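Local coordinates for protein short-chain type dehydrogenase/reductase (Mycobacterium ulcerans, PDB 3SVT) that probably catalyses an NAD-linked oxidation or reduction as a member of the short-chain dehydrogenase/reductase family, at residues S213-C218 with P262-M267; A170-M175 with V189-P194; M217-P222 with G254-R259. All blocks are in the same frame, centred on the assembly; numbering follows the deposited sequence.

Contact 1: S213-C218 with P262-M267; sequences SDYAMC and PDFSAM
Asp214 takes the backbone N-H of Asp263 on its OD2, with 2.7 Å between Asp263 N and Asp214 OD2 and a nearly straight line through the hydrogen (172°). The donor comes from above the carboxylate plane, 40° out of it. CG anti to the backbone N (chi1 -168°) carries CG toward the loop, and OD2 also lies 3.3 Å from Pro262 CA. The other oxygen, OD1, makes a salt bridge to the side chain of Arg260, so one oxygen holds a backbone N-H and the other a guanidinium of the loop leading to helix 265-272.

The remaining contact is aromatic and apolar. Pro262 lies over one face of the Tyr215 ring in a CH-pi contact, its CB 3.8 Å from the ring centroid of Tyr215 and shifted toward the rim, while its CG reaches to 3.5 Å from Tyr215 CZ. Phe264 approaches obliquely, with Phe264 CE1 3.7 Å from Tyr215 CE2; the Tyr215 OH sits at the edge of the Phe264 ring, close to its plane.

Within the loop, Asp263 OD1 accepts from Ser265 N at 3.0 Å, an Asx turn that shapes the entry to the helix, for which Phe264 is the N-cap residue. The contact thus joins helix 209-218 to the start of helix 265-272. Phe161 packs edge-to-face on Phe264, and His158 and Trp160 touch Pro262 and Asp263.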
loop_
_atom_site.group_PDB
_atom_site.type_symbol
_atom_site.label_atom_id
_atom_site.label_comp_id
_atom_site.label_asym_id
_atom_site.label_seq_id
_atom_site.Cartn_x
_atom_site.Cartn_y
_atom_site.Cartn_z
ATOM N N SER B 213 -5.091 -27.074 -3.668
ATOM C CA SER B 213 -5.785 -26.607 -4.864
ATOM C C SER B 213 -6.151 -25.109 -4.768
ATOM O O SER B 213 -6.000 -24.342 -5.745
ATOM C CB SER B 213 -7.045 -27.450 -5.103
ATOM O OG SER B 213 -7.796 -26.911 -6.167
ATOM N N ASP B 214 -6.654 -24.705 -3.597
ATOM C CA ASP B 214 -7.005 -23.309 -3.377
ATOM C C ASP B 214 -5.746 -22.434 -3.478
ATOM O O ASP B 214 -5.746 -21.426 -4.170
ATOM C CB ASP B 214 -7.707 -23.100 -2.021
ATOM C CG ASP B 214 -8.349 -21.704 -1.906
ATOM O OD1 ASP B 214 -9.359 -21.438 -2.606
ATOM O OD2 ASP B 214 -7.842 -20.863 -1.125
ATOM N N TYR B 215 -4.674 -22.817 -2.808
ATOM C CA TYR B 215 -3.428 -22.038 -2.891
ATOM C C TYR B 215 -2.936 -21.931 -4.338
ATOM O O TYR B 215 -2.487 -20.874 -4.756
ATOM C CB TYR B 215 -2.330 -22.644 -2.022
ATOM C CG TYR B 215 -2.263 -22.143 -0.586
ATOM C CD1 TYR B 215 -1.529 -21.002 -0.257
ATOM C CD2 TYR B 215 -2.873 -22.851 0.456
ATOM C CE1 TYR B 215 -1.447 -20.563 1.052
ATOM C CE2 TYR B 215 -2.791 -22.406 1.773
ATOM C CZ TYR B 215 -2.073 -21.276 2.063
ATOM O OH TYR B 215 -1.972 -20.836 3.369
ATOM N N ALA B 216 -3.048 -23.029 -5.094
ATOM C CA ALA B 216 -2.542 -23.075 -6.470
ATOM C C ALA B 216 -3.298 -22.086 -7.355
ATOM O O ALA B 216 -2.681 -21.382 -8.140
ATOM C CB ALA B 216 -2.613 -24.500 -7.045
ATOM N N MET B 217 -4.630 -22.043 -7.217
ATOM C CA MET B 217 -5.461 -21.067 -7.937
ATOM C C MET B 217 -5.143 -19.604 -7.541
ATOM O O MET B 217 -5.380 -18.699 -8.318
ATOM C CB MET B 217 -6.948 -21.335 -7.686
ATOM C CG MET B 217 -7.436 -22.699 -8.184
ATOM S SD MET B 217 -7.759 -22.693 -9.967
ATOM C CE MET B 217 -8.063 -24.436 -10.284
ATOM N N CYS B 218 -4.621 -19.390 -6.336
ATOM C CA CYS B 218 -4.257 -18.040 -5.884
ATOM C C CYS B 218 -2.849 -17.633 -6.304
ATOM O O CYS B 218 -2.489 -16.499 -6.097
ATOM C CB CYS B 218 -4.368 -17.908 -4.366
ATOM S SG CYS B 218 -6.070 -18.189 -3.743
ATOM N N PRO B 262 -5.562 -17.586 1.151
ATOM C CA PRO B 262 -6.278 -18.835 1.027
ATOM C C PRO B 262 -7.617 -18.854 1.766
ATOM O O PRO B 262 -7.836 -18.118 2.749
ATOM C CB PRO B 262 -5.311 -19.847 1.649
ATOM C CG PRO B 262 -4.651 -19.065 2.720
ATOM C CD PRO B 262 -4.418 -17.701 2.072
ATOM N N ASP B 263 -8.499 -19.705 1.263
ATOM C CA ASP B 263 -9.818 -19.958 1.839
ATOM C C ASP B 263 -9.761 -21.350 2.459
ATOM O O ASP B 263 -9.716 -22.347 1.735
ATOM C CB ASP B 263 -10.848 -19.892 0.710
ATOM C CG ASP B 263 -12.260 -20.213 1.161
ATOM O OD1 ASP B 263 -12.513 -20.526 2.356
ATOM O OD2 ASP B 263 -13.120 -20.157 0.275
ATOM N N PHE B 264 -9.758 -21.418 3.795
ATOM C CA PHE B 264 -9.629 -22.693 4.522
ATOM C C PHE B 264 -11.003 -23.300 4.837
ATOM O O PHE B 264 -11.107 -24.188 5.690
ATOM C CB PHE B 264 -8.817 -22.529 5.810
ATOM C CG PHE B 264 -7.308 -22.701 5.636
ATOM C CD1 PHE B 264 -6.590 -21.907 4.739
ATOM C CD2 PHE B 264 -6.615 -23.636 6.406
ATOM C CE1 PHE B 264 -5.209 -22.080 4.576
ATOM C CE2 PHE B 264 -5.217 -23.817 6.280
ATOM C CZ PHE B 264 -4.504 -23.029 5.363
ATOM N N SER B 265 -12.047 -22.821 4.154
ATOM C CA SER B 265 -13.425 -23.298 4.355
ATOM C C SER B 265 -13.514 -24.798 4.461
ATOM O O SER B 265 -14.068 -25.322 5.417
ATOM C CB SER B 265 -14.317 -22.892 3.184
ATOM O OG SER B 265 -14.555 -21.525 3.220
ATOM N N ALA B 266 -12.962 -25.475 3.458
ATOM C CA ALA B 266 -13.072 -26.926 3.319
ATOM C C ALA B 266 -12.598 -27.661 4.586
ATOM O O ALA B 266 -13.197 -28.637 5.002
ATOM C CB ALA B 266 -12.261 -27.382 2.079
ATOM N N MET B 267 -11.526 -27.168 5.193
ATOM C CA MET B 267 -11.008 -27.707 6.457
ATOM C C MET B 267 -11.923 -27.353 7.644
ATOM O O MET B 267 -12.188 -28.196 8.491
ATOM C CB MET B 267 -9.584 -27.156 6.715
ATOM C CG MET B 267 -8.982 -27.471 8.121
ATOM S SD MET B 267 -7.262 -26.878 8.390
ATOM C CE MET B 267 -6.965 -27.443 10.066
#

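Contact 2: A170-M175 with V189-P194; sequences AVDHLM and VNSIRP
Asp172 reaches from the helix to two side chains of the strand. Its OD1 accepts a hydrogen bond from Ser191 OG, though the modelled 2.4 Å between Ser191 OG and Asp172 OD1 is too short to take at face value. Its OD2 forms a salt bridge with Arg193, at 3.2 Å from Arg193 NE. That N-H arrives from well above the carboxylate plane, 62° out of it, and the carboxylate and guanidinium planes stand 80° apart. Arg193 is extended from CG to NE, which brings NE within reach of OD2.

One turn on, Met175 packs on the strand by its bent chain: Met175 SD lies 3.6 Å from Val189 CG1, and Met175 CG lies 3.9 Å from Ser191 CB. The two side chains of Met175 and Val189 cross at about a right angle.

Farther out, Ser150 OG hydrogen-bonds to Asp172 OD2, and Phe146 and Thr127 pack on Met175. Arg193 touches Val249 and Asn251 of strand 249-252. The short helix and strand segments run roughly antiparallel (153°), their axes 7.7 Å apart, as a helix lies on the sheet of a Rossmann fold. A buried carboxylate is thus met by a hydroxyl on each oxygen and by a cation on OD2, partners that would be expected to stabilise its negative charge.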
loop_
_atom_site.group_PDB
_atom_site.type_symbol
_atom_site.label_atom_id
_atom_site.label_comp_id
_atom_site.label_asym_id
_atom_site.label_seq_id
_atom_site.Cartn_x
_atom_site.Cartn_y
_atom_site.Cartn_z
ATOM N N ALA B 170 2.298 -6.023 12.330
ATOM C CA ALA B 170 3.022 -5.215 13.314
ATOM C C ALA B 170 4.504 -5.301 13.094
ATOM O O ALA B 170 5.228 -4.300 13.208
ATOM C CB ALA B 170 2.713 -5.632 14.781
ATOM N N VAL B 171 4.957 -6.518 12.847
ATOM C CA VAL B 171 6.377 -6.784 12.644
ATOM C C VAL B 171 6.885 -6.098 11.401
ATOM O O VAL B 171 7.989 -5.555 11.405
ATOM C CB VAL B 171 6.636 -8.287 12.554
ATOM C CG1 VAL B 171 7.991 -8.574 11.963
ATOM C CG2 VAL B 171 6.493 -8.895 13.940
ATOM N N ASP B 172 6.077 -6.092 10.348
ATOM C CA ASP B 172 6.484 -5.372 9.137
ATOM C C ASP B 172 6.627 -3.889 9.416
ATOM O O ASP B 172 7.616 -3.267 9.011
ATOM C CB ASP B 172 5.555 -5.687 7.962
ATOM C CG ASP B 172 5.650 -7.155 7.556
ATOM O OD1 ASP B 172 6.753 -7.699 7.617
ATOM O OD2 ASP B 172 4.635 -7.799 7.270
ATOM N N HIS B 173 5.684 -3.331 10.174
ATOM C CA HIS B 173 5.797 -1.936 10.518
ATOM C C HIS B 173 7.054 -1.670 11.358
ATOM O O HIS B 173 7.730 -0.658 11.156
ATOM C CB HIS B 173 4.551 -1.412 11.236
ATOM C CG HIS B 173 4.578 0.066 11.446
ATOM N ND1 HIS B 173 4.034 0.952 10.546
ATOM C CD2 HIS B 173 5.129 0.816 12.426
ATOM C CE1 HIS B 173 4.254 2.186 10.964
ATOM N NE2 HIS B 173 4.925 2.132 12.097
ATOM N N LEU B 174 7.349 -2.574 12.299
ATOM C CA LEU B 174 8.517 -2.398 13.173
ATOM C C LEU B 174 9.828 -2.403 12.373
ATOM O O LEU B 174 10.745 -1.644 12.684
ATOM C CB LEU B 174 8.542 -3.468 14.275
ATOM C CG LEU B 174 9.753 -3.514 15.211
ATOM C CD1 LEU B 174 9.963 -2.215 15.943
ATOM C CD2 LEU B 174 9.527 -4.648 16.196
ATOM N N MET B 175 9.907 -3.241 11.333
ATOM C CA MET B 175 11.071 -3.251 10.442
ATOM C C MET B 175 11.224 -1.901 9.742
ATOM O O MET B 175 12.338 -1.322 9.687
ATOM C CB MET B 175 10.956 -4.348 9.376
ATOM C CG MET B 175 10.941 -5.812 9.846
ATOM S SD MET B 175 12.293 -6.368 10.881
ATOM C CE MET B 175 11.595 -6.053 12.519
ATOM N N VAL B 189 17.218 -2.421 7.587
ATOM C CA VAL B 189 16.206 -3.306 8.152
ATOM C C VAL B 189 15.132 -3.536 7.096
ATOM O O VAL B 189 14.590 -2.577 6.536
ATOM C CB VAL B 189 15.559 -2.740 9.464
ATOM C CG1 VAL B 189 14.641 -3.810 10.123
ATOM C CG2 VAL B 189 16.626 -2.243 10.435
ATOM N N ASN B 190 14.846 -4.804 6.819
ATOM C CA ASN B 190 13.888 -5.185 5.791
ATOM C C ASN B 190 13.056 -6.378 6.255
ATOM O O ASN B 190 13.473 -7.130 7.148
ATOM C CB ASN B 190 14.607 -5.550 4.470
ATOM C CG ASN B 190 15.380 -4.390 3.856
ATOM O OD1 ASN B 190 14.787 -3.485 3.295
ATOM N ND2 ASN B 190 16.709 -4.440 3.926
ATOM N N SER B 191 11.889 -6.555 5.638
ATOM C CA SER B 191 11.021 -7.709 5.900
ATOM C C SER B 191 10.848 -8.556 4.629
ATOM O O SER B 191 10.724 -8.030 3.524
ATOM C CB SER B 191 9.653 -7.273 6.414
ATOM O OG SER B 191 8.782 -8.393 6.477
ATOM N N ILE B 192 10.843 -9.874 4.810
ATOM C CA ILE B 192 10.419 -10.813 3.806
ATOM C C ILE B 192 9.073 -11.448 4.206
ATOM O O ILE B 192 8.961 -11.973 5.315
ATOM C CB ILE B 192 11.459 -11.943 3.606
ATOM C CG1 ILE B 192 12.836 -11.356 3.236
ATOM C CG2 ILE B 192 10.989 -12.930 2.553
ATOM C CD1 ILE B 192 13.945 -12.347 3.322
ATOM N N ARG B 193 8.096 -11.451 3.292
ATOM C CA ARG B 193 6.821 -12.156 3.505
ATOM C C ARG B 193 6.714 -13.380 2.590
ATOM O O ARG B 193 6.319 -13.228 1.435
ATOM C CB ARG B 193 5.656 -11.233 3.148
ATOM C CG ARG B 193 5.413 -10.052 4.111
ATOM C CD ARG B 193 4.375 -9.166 3.417
ATOM N NE ARG B 193 3.837 -8.076 4.191
ATOM C CZ ARG B 193 3.316 -6.963 3.651
ATOM N NH1 ARG B 193 3.316 -6.739 2.335
ATOM N NH2 ARG B 193 2.835 -6.050 4.445
ATOM N N PRO B 194 7.082 -14.571 3.080
ATOM C CA PRO B 194 6.932 -15.773 2.285
ATOM C C PRO B 194 5.479 -16.176 2.094
ATOM O O PRO B 194 4.645 -15.916 2.962
ATOM C CB PRO B 194 7.651 -16.852 3.107
ATOM C CG PRO B 194 8.219 -16.201 4.285
ATOM C CD PRO B 194 7.727 -14.820 4.379
#

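Contact 3: M217-P222 with G254-R259; sequences MCTPLP and GGQMLR
Arg259 reaches across to the 217-222 segment and gives an N-H of NH1 to Met217 O, with 2.9 Å between Arg259 NH1 and Met217 O. The carbonyl oxygen lies close to the guanidinium plane, though NH1 sits above the carbonyl plane, 51° out of it. A water joins the same NH1 (2.8 Å) to Thr219 O. A backbone bond, from Leu221 N to Gly254 O at 3.1 Å, is nearly straight at 174°.

Over one face of the guanidinium lies Pro220, with Pro220 CG 3.7 Å from Arg259 NH2. The extended chain of Arg259 also passes the carbonyl of Cys218, whose O is 3.3 Å from Arg259 CB and meets Gln256 CA in a CA-H...O contact; this buried oxygen has no conventional hydrogen-bond partner in the model.

Gly254 and Gly255 pack closely against Thr219 and Pro220: Thr219 CG2 lies 3.6 Å from Gly254 O, and Pro220 CD comes to 3.3 Å from Gly255 O.

The contact joins the end of helix 209-218 and the loop after it to the segment following strand 249-252. Arg259 NE also bridges to Asp180 of a neighbouring subunit, whose Ala179 packs on Pro220, so this junction of helix end and loop lies at a subunit interface.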
loop_
_atom_site.group_PDB
_atom_site.type_symbol
_atom_site.label_atom_id
_atom_site.label_comp_id
_atom_site.label_asym_id
_atom_site.label_seq_id
_atom_site.Cartn_x
_atom_site.Cartn_y
_atom_site.Cartn_z
ATOM N N MET B 217 -4.630 -22.043 -7.217
ATOM C CA MET B 217 -5.461 -21.067 -7.937
ATOM C C MET B 217 -5.143 -19.604 -7.541
ATOM O O MET B 217 -5.380 -18.699 -8.318
ATOM C CB MET B 217 -6.948 -21.335 -7.686
ATOM C CG MET B 217 -7.436 -22.699 -8.184
ATOM S SD MET B 217 -7.759 -22.693 -9.967
ATOM C CE MET B 217 -8.063 -24.436 -10.284
ATOM N N CYS B 218 -4.621 -19.390 -6.336
ATOM C CA CYS B 218 -4.257 -18.040 -5.884
ATOM C C CYS B 218 -2.849 -17.633 -6.304
ATOM O O CYS B 218 -2.489 -16.499 -6.097
ATOM C CB CYS B 218 -4.368 -17.908 -4.366
ATOM S SG CYS B 218 -6.070 -18.189 -3.743
ATOM N N THR B 219 -2.081 -18.556 -6.893
ATOM C CA THR B 219 -0.638 -18.397 -7.116
ATOM C C THR B 219 -0.264 -18.426 -8.605
ATOM O O THR B 219 -0.415 -19.438 -9.274
ATOM C CB THR B 219 0.159 -19.475 -6.361
ATOM O OG1 THR B 219 -0.272 -19.507 -4.994
ATOM C CG2 THR B 219 1.667 -19.159 -6.379
ATOM N N PRO B 220 0.197 -17.295 -9.139
ATOM C CA PRO B 220 0.475 -17.261 -10.581
ATOM C C PRO B 220 1.522 -18.267 -11.037
ATOM O O PRO B 220 1.299 -18.969 -12.004
ATOM C CB PRO B 220 0.924 -15.811 -10.821
ATOM C CG PRO B 220 0.184 -15.022 -9.742
ATOM C CD PRO B 220 0.018 -15.952 -8.566
ATOM N N LEU B 221 2.651 -18.354 -10.346
ATOM C CA LEU B 221 3.660 -19.341 -10.702
ATOM C C LEU B 221 3.172 -20.743 -10.340
ATOM O O LEU B 221 2.713 -20.973 -9.224
ATOM C CB LEU B 221 5.007 -19.039 -10.033
ATOM C CG LEU B 221 5.690 -17.729 -10.454
ATOM C CD1 LEU B 221 7.010 -17.567 -9.702
ATOM C CD2 LEU B 221 6.010 -17.724 -11.938
ATOM N N PRO B 222 3.355 -21.709 -11.253
ATOM C CA PRO B 222 2.780 -23.024 -11.067
ATOM C C PRO B 222 3.551 -23.965 -10.110
ATOM O O PRO B 222 3.709 -25.143 -10.412
ATOM C CB PRO B 222 2.734 -23.593 -12.495
ATOM C CG PRO B 222 3.315 -22.584 -13.374
ATOM C CD PRO B 222 4.097 -21.640 -12.524
ATOM N N GLY B 254 5.478 -16.540 -5.137
ATOM C CA GLY B 254 4.980 -16.973 -6.452
ATOM C C GLY B 254 3.962 -16.034 -7.104
ATOM O O GLY B 254 3.318 -16.395 -8.092
ATOM N N GLY B 255 3.844 -14.833 -6.556
ATOM C CA GLY B 255 2.872 -13.841 -6.967
ATOM C C GLY B 255 1.513 -13.938 -6.283
ATOM O O GLY B 255 0.564 -13.284 -6.714
ATOM N N GLN B 256 1.401 -14.744 -5.226
ATOM C CA GLN B 256 0.091 -14.940 -4.575
ATOM C C GLN B 256 -0.533 -13.623 -4.090
ATOM O O GLN B 256 -1.740 -13.463 -4.157
ATOM C CB GLN B 256 0.163 -15.940 -3.423
ATOM C CG GLN B 256 -1.192 -16.138 -2.749
ATOM C CD GLN B 256 -1.252 -17.270 -1.761
ATOM O OE1 GLN B 256 -0.263 -17.972 -1.542
ATOM N NE2 GLN B 256 -2.450 -17.476 -1.162
ATOM N N MET B 257 0.282 -12.659 -3.680
ATOM C CA MET B 257 -0.248 -11.397 -3.161
ATOM C C MET B 257 -1.066 -10.623 -4.176
ATOM O O MET B 257 -1.791 -9.717 -3.804
ATOM C CB MET B 257 0.881 -10.500 -2.587
ATOM C CG MET B 257 1.709 -9.787 -3.613
ATOM S SD MET B 257 2.958 -8.653 -2.944
ATOM C CE MET B 257 3.007 -7.472 -4.292
ATOM N N LEU B 258 -0.944 -10.959 -5.454
ATOM C CA LEU B 258 -1.708 -10.325 -6.517
ATOM C C LEU B 258 -3.129 -10.830 -6.589
ATOM O O LEU B 258 -3.979 -10.188 -7.248
ATOM C CB LEU B 258 -1.045 -10.582 -7.873
ATOM C CG LEU B 258 0.414 -10.112 -7.915
ATOM C CD1 LEU B 258 1.062 -10.604 -9.192
ATOM C CD2 LEU B 258 0.420 -8.611 -7.782
ATOM N N ARG B 259 -3.385 -11.961 -5.943
ATOM C CA ARG B 259 -4.726 -12.559 -5.917
ATOM C C ARG B 259 -5.247 -12.433 -4.471
ATOM O O ARG B 259 -5.364 -11.323 -3.974
ATOM C CB ARG B 259 -4.664 -13.993 -6.449
ATOM C CG ARG B 259 -4.078 -14.037 -7.867
ATOM C CD ARG B 259 -4.390 -15.285 -8.673
ATOM N NE ARG B 259 -3.686 -15.218 -9.975
ATOM C CZ ARG B 259 -3.348 -16.260 -10.743
ATOM N NH1 ARG B 259 -3.651 -17.516 -10.388
ATOM N NH2 ARG B 259 -2.692 -16.045 -11.891
HETATM O O HOH W 1 -2.924 -20.220 -10.696
#

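Overall arrangement
Along the chain contact 2 closes first, both of its segments coming before helix 209-218. Contacts 1 and 3 then start from the same helix end, sharing Met217 and Cys218, and close against successive parts of the chain after strand 249-252. Their centres are 12 Å apart and they touch through Gln256, which packs on Tyr215 and Pro262. Contact 2 lies nearer the centre of the chain, its centre about 25 Å from that of contact 1 and 20 Å from that of contact 3. It packs a helix on the central parallel sheet, while the other two tie helix 209-218 to the C-terminal part of the chain; neighbouring subunits of the four-chain assembly pack near contacts 2 and 3.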